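Local coordinates for protein thymine dioxygenase (PDB 5C3P) that probably oxidises thymine as a non-haem iron dioxygenase that uses 2-oxoglutarate as co-substrate, at residues N189-L194 with Y289-F294. Sequence-based numbering, arbitrary orientation.
Sequences NILRLL and YSIAYF. With AKG (2-oxoglutaric acid), chain F.
R192 and F294 meet on the face of this antiparallel strand pair that looks into the 2-oxoglutarate pocket. F294 CE2 lies over one face of the guanidinium, 3.6 Å from R192 NE and off the middle of the group, near its border, while the two planes are turned 66° apart, so the ring is tilted and not stacked flat. The arginine chain runs extended from the backbone, then bends at chi3 (-80°), which carries NH1 to the ligand; its bond to AKG O2 (2.8 Å) is weak and bent. AKG O1 approaches the edge of the F294 ring near its plane. At the far end of the ligand, S290 OG donates to AKG O4 at 2.7 Å, with L194 CD1 packed against that hydroxyl; Y196 and R288 also hold the co-substrate.

On the other face, L191 CD1 presses tightly on I291 CG2 (3.5 Å), and L193 runs alongside I291 in the same direction. The Y293 ring swings away from its own backbone N (chi1 -174°) and runs past L191 toward N189, where its OH accepts a bond from N189 ND2 (3.0 Å). A phenylalanine in place of Y293 would probably leave the N189 amide nitrogen without this acceptor. R192 N to A292 O (2.7 Å) is among the backbone bonds that join the strands.

Strands 190-200 and 284-295 are neighbours in the large sheet of the double-stranded beta-helix fold, with strand 121-125 flanking the first and strand 222-227 the second. Helix 147-173 covers L191, L193 and Y293, whereas helix 57-71 packs on Y289 and I291.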
ATOM      1  N   ASN A 189      -2.917   6.274  -9.621  1.00 32.57           N
ATOM      2  CA  ASN A 189      -2.420   5.773  -8.341  1.00 30.26           C
ATOM      3  C   ASN A 189      -3.009   6.607  -7.215  1.00 30.57           C
ATOM      4  O   ASN A 189      -3.507   7.715  -7.453  1.00 29.91           O
ATOM      5  CB  ASN A 189      -0.892   5.839  -8.279  1.00 30.63           C
ATOM      6  CG  ASN A 189      -0.210   5.099  -9.426  1.00 30.62           C
ATOM      7  OD1 ASN A 189      -0.682   4.056  -9.888  1.00 30.78           O
ATOM      8  ND2 ASN A 189       0.920   5.638  -9.883  1.00 30.35           N
ATOM      9  N   ILE A 190      -2.958   6.069  -5.996  1.00 29.32           N
ATOM     10  CA  ILE A 190      -3.473   6.749  -4.803  1.00 29.86           C
ATOM     11  C   ILE A 190      -2.377   6.777  -3.747  1.00 30.30           C
ATOM     12  O   ILE A 190      -1.865   5.726  -3.345  1.00 29.54           O
ATOM     13  CB  ILE A 190      -4.708   6.035  -4.206  1.00 30.90           C
ATOM     14  CG1 ILE A 190      -5.875   6.040  -5.208  1.00 32.26           C
ATOM     15  CG2 ILE A 190      -5.134   6.669  -2.876  1.00 30.87           C
ATOM     16  CD1 ILE A 190      -6.430   7.411  -5.545  1.00 32.57           C
ATOM     17  N   LEU A 191      -2.044   7.988  -3.299  1.00 29.52           N
ATOM     18  CA  LEU A 191      -1.157   8.202  -2.182  1.00 29.26           C
ATOM     19  C   LEU A 191      -2.015   8.279  -0.931  1.00 29.47           C
ATOM     20  O   LEU A 191      -2.812   9.201  -0.786  1.00 29.59           O
ATOM     21  CB  LEU A 191      -0.374   9.514  -2.371  1.00 30.19           C
ATOM     22  CG  LEU A 191       0.534   9.977  -1.213  1.00 31.11           C
ATOM     23  CD1 LEU A 191       1.661   8.994  -0.950  1.00 30.84           C
ATOM     24  CD2 LEU A 191       1.109  11.351  -1.510  1.00 31.49           C
ATOM     25  N   ARG A 192      -1.850   7.318  -0.023  1.00 29.35           N
ATOM     26  CA  ARG A 192      -2.610   7.308   1.226  1.00 29.01           C
ATOM     27  C   ARG A 192      -1.728   7.560   2.446  1.00 29.36           C
ATOM     28  O   ARG A 192      -0.923   6.707   2.829  1.00 32.17           O
ATOM     29  CB  ARG A 192      -3.346   5.979   1.409  1.00 30.01           C
ATOM     30  CG  ARG A 192      -4.213   5.925   2.676  1.00 29.89           C
ATOM     31  CD  ARG A 192      -4.724   4.523   2.967  1.00 30.28           C
ATOM     32  NE  ARG A 192      -5.870   4.177   2.147  1.00 30.69           N
ATOM     33  CZ  ARG A 192      -6.446   2.977   2.111  1.00 32.61           C
ATOM     34  NH1 ARG A 192      -5.977   1.967   2.835  1.00 31.78           N
ATOM     35  NH2 ARG A 192      -7.495   2.781   1.317  1.00 33.53           N
ATOM     36  N   LEU A 193      -1.912   8.715   3.076  1.00 28.86           N
ATOM     37  CA  LEU A 193      -1.284   8.996   4.368  1.00 28.78           C
ATOM     38  C   LEU A 193      -2.104   8.324   5.473  1.00 28.69           C
ATOM     39  O   LEU A 193      -3.325   8.452   5.490  1.00 29.09           O
ATOM     40  CB  LEU A 193      -1.227  10.493   4.621  1.00 28.42           C
ATOM     41  CG  LEU A 193      -0.671  11.359   3.479  1.00 29.36           C
ATOM     42  CD1 LEU A 193      -0.718  12.828   3.877  1.00 29.47           C
ATOM     43  CD2 LEU A 193       0.740  10.950   3.110  1.00 29.03           C
ATOM     44  N   LEU A 194      -1.433   7.618   6.379  1.00 27.99           N
ATOM     45  CA  LEU A 194      -2.095   6.936   7.479  1.00 28.98           C
ATOM     46  C   LEU A 194      -1.571   7.395   8.819  1.00 28.67           C
ATOM     47  O   LEU A 194      -0.373   7.638   9.008  1.00 26.94           O
ATOM     48  CB  LEU A 194      -1.917   5.423   7.382  1.00 30.36           C
ATOM     49  CG  LEU A 194      -2.658   4.757   6.226  1.00 32.62           C
ATOM     50  CD1 LEU A 194      -1.901   3.547   5.695  1.00 32.74           C
ATOM     51  CD2 LEU A 194      -4.067   4.379   6.661  1.00 34.40           C
ATOM     52  N   TYR A 289       2.803   6.236  12.184  1.00 28.65           N
ATOM     53  CA  TYR A 289       2.587   6.781  10.859  1.00 28.57           C
ATOM     54  C   TYR A 289       3.095   5.820   9.803  1.00 28.27           C
ATOM     55  O   TYR A 289       4.176   5.229   9.945  1.00 27.62           O
ATOM     56  CB  TYR A 289       3.333   8.102  10.703  1.00 30.42           C
ATOM     57  CG  TYR A 289       2.814   9.158  11.621  1.00 30.50           C
ATOM     58  CD1 TYR A 289       1.753   9.964  11.233  1.00 30.89           C
ATOM     59  CD2 TYR A 289       3.352   9.330  12.887  1.00 30.76           C
ATOM     60  CE1 TYR A 289       1.249  10.927  12.072  1.00 31.26           C
ATOM     61  CE2 TYR A 289       2.854  10.298  13.739  1.00 31.50           C
ATOM     62  CZ  TYR A 289       1.801  11.091  13.317  1.00 32.15           C
ATOM     63  OH  TYR A 289       1.278  12.055  14.133  1.00 33.71           O
ATOM     64  N   SER A 290       2.310   5.688   8.737  1.00 27.69           N
ATOM     65  CA  SER A 290       2.740   4.993   7.537  1.00 26.87           C
ATOM     66  C   SER A 290       2.155   5.711   6.342  1.00 28.04           C
ATOM     67  O   SER A 290       1.253   6.552   6.478  1.00 27.62           O
ATOM     68  CB  SER A 290       2.275   3.532   7.558  1.00 27.07           C
ATOM     69  OG  SER A 290       0.870   3.475   7.465  1.00 26.71           O
ATOM     70  N   ILE A 291       2.686   5.376   5.175  1.00 28.10           N
ATOM     71  CA  ILE A 291       2.253   5.947   3.907  1.00 28.85           C
ATOM     72  C   ILE A 291       2.231   4.819   2.883  1.00 29.33           C
ATOM     73  O   ILE A 291       3.257   4.187   2.640  1.00 28.15           O
ATOM     74  CB  ILE A 291       3.202   7.069   3.423  1.00 30.16           C
ATOM     75  CG1 ILE A 291       3.215   8.233   4.419  1.00 31.04           C
ATOM     76  CG2 ILE A 291       2.771   7.590   2.054  1.00 31.28           C
ATOM     77  CD1 ILE A 291       4.257   9.288   4.124  1.00 30.96           C
ATOM     78  N   ALA A 292       1.047   4.556   2.331  1.00 30.04           N
ATOM     79  CA  ALA A 292       0.855   3.552   1.292  1.00 30.44           C
ATOM     80  C   ALA A 292       0.576   4.229  -0.048  1.00 30.09           C
ATOM     81  O   ALA A 292      -0.297   5.080  -0.152  1.00 32.18           O
ATOM     82  CB  ALA A 292      -0.299   2.628   1.653  1.00 30.94           C
ATOM     83  N   TYR A 293       1.311   3.838  -1.074  1.00 27.96           N
ATOM     84  CA  TYR A 293       1.091   4.378  -2.401  1.00 28.65           C
ATOM     85  C   TYR A 293       0.597   3.235  -3.260  1.00 27.87           C
ATOM     86  O   TYR A 293       1.364   2.328  -3.595  1.00 27.43           O
ATOM     87  CB  TYR A 293       2.389   4.970  -2.937  1.00 28.26           C
ATOM     88  CG  TYR A 293       2.258   5.687  -4.253  1.00 29.09           C
ATOM     89  CD1 TYR A 293       1.816   6.998  -4.312  1.00 30.19           C
ATOM     90  CD2 TYR A 293       2.591   5.052  -5.438  1.00 30.11           C
ATOM     91  CE1 TYR A 293       1.715   7.661  -5.534  1.00 32.09           C
ATOM     92  CE2 TYR A 293       2.493   5.700  -6.656  1.00 30.60           C
ATOM     93  CZ  TYR A 293       2.065   7.005  -6.694  1.00 29.84           C
ATOM     94  OH  TYR A 293       1.969   7.630  -7.899  1.00 31.83           O
ATOM     95  N   PHE A 294      -0.700   3.259  -3.544  1.00 28.71           N
ATOM     96  CA  PHE A 294      -1.371   2.187  -4.258  1.00 28.91           C
ATOM     97  C   PHE A 294      -1.240   2.445  -5.741  1.00 30.19           C
ATOM     98  O   PHE A 294      -1.749   3.462  -6.259  1.00 29.70           O
ATOM     99  CB  PHE A 294      -2.846   2.108  -3.864  1.00 29.40           C
ATOM    100  CG  PHE A 294      -3.063   1.819  -2.409  1.00 29.53           C
ATOM    101  CD1 PHE A 294      -2.907   0.528  -1.908  1.00 29.19           C
ATOM    102  CD2 PHE A 294      -3.416   2.837  -1.530  1.00 29.03           C
ATOM    103  CE1 PHE A 294      -3.103   0.264  -0.560  1.00 29.42           C
ATOM    104  CE2 PHE A 294      -3.618   2.580  -0.184  1.00 28.76           C
ATOM    105  CZ  PHE A 294      -3.459   1.292   0.307  1.00 28.60           C
TER
HETATM  106  C1  AKG F 402      -3.244  -0.447   3.686  1.00 43.53           C
HETATM  107  O1  AKG F 402      -3.617  -1.069   2.667  1.00 43.66           O
HETATM  108  O2  AKG F 402      -3.691   0.695   3.950  1.00 42.95           O
HETATM  109  C2  AKG F 402      -2.272  -1.094   4.585  1.00 44.30           C
HETATM  110  O5  AKG F 402      -2.019  -2.292   4.461  1.00 43.23           O
HETATM  111  C3  AKG F 402      -1.593  -0.272   5.661  1.00 43.43           C
HETATM  112  C4  AKG F 402      -0.372  -0.986   6.233  1.00 41.75           C
HETATM  113  C5  AKG F 402       0.421  -0.116   7.181  1.00 41.01           C
HETATM  114  O3  AKG F 402       1.577  -0.489   7.470  1.00 41.37           O
HETATM  115  O4  AKG F 402      -0.090   0.912   7.678  1.00 39.30           O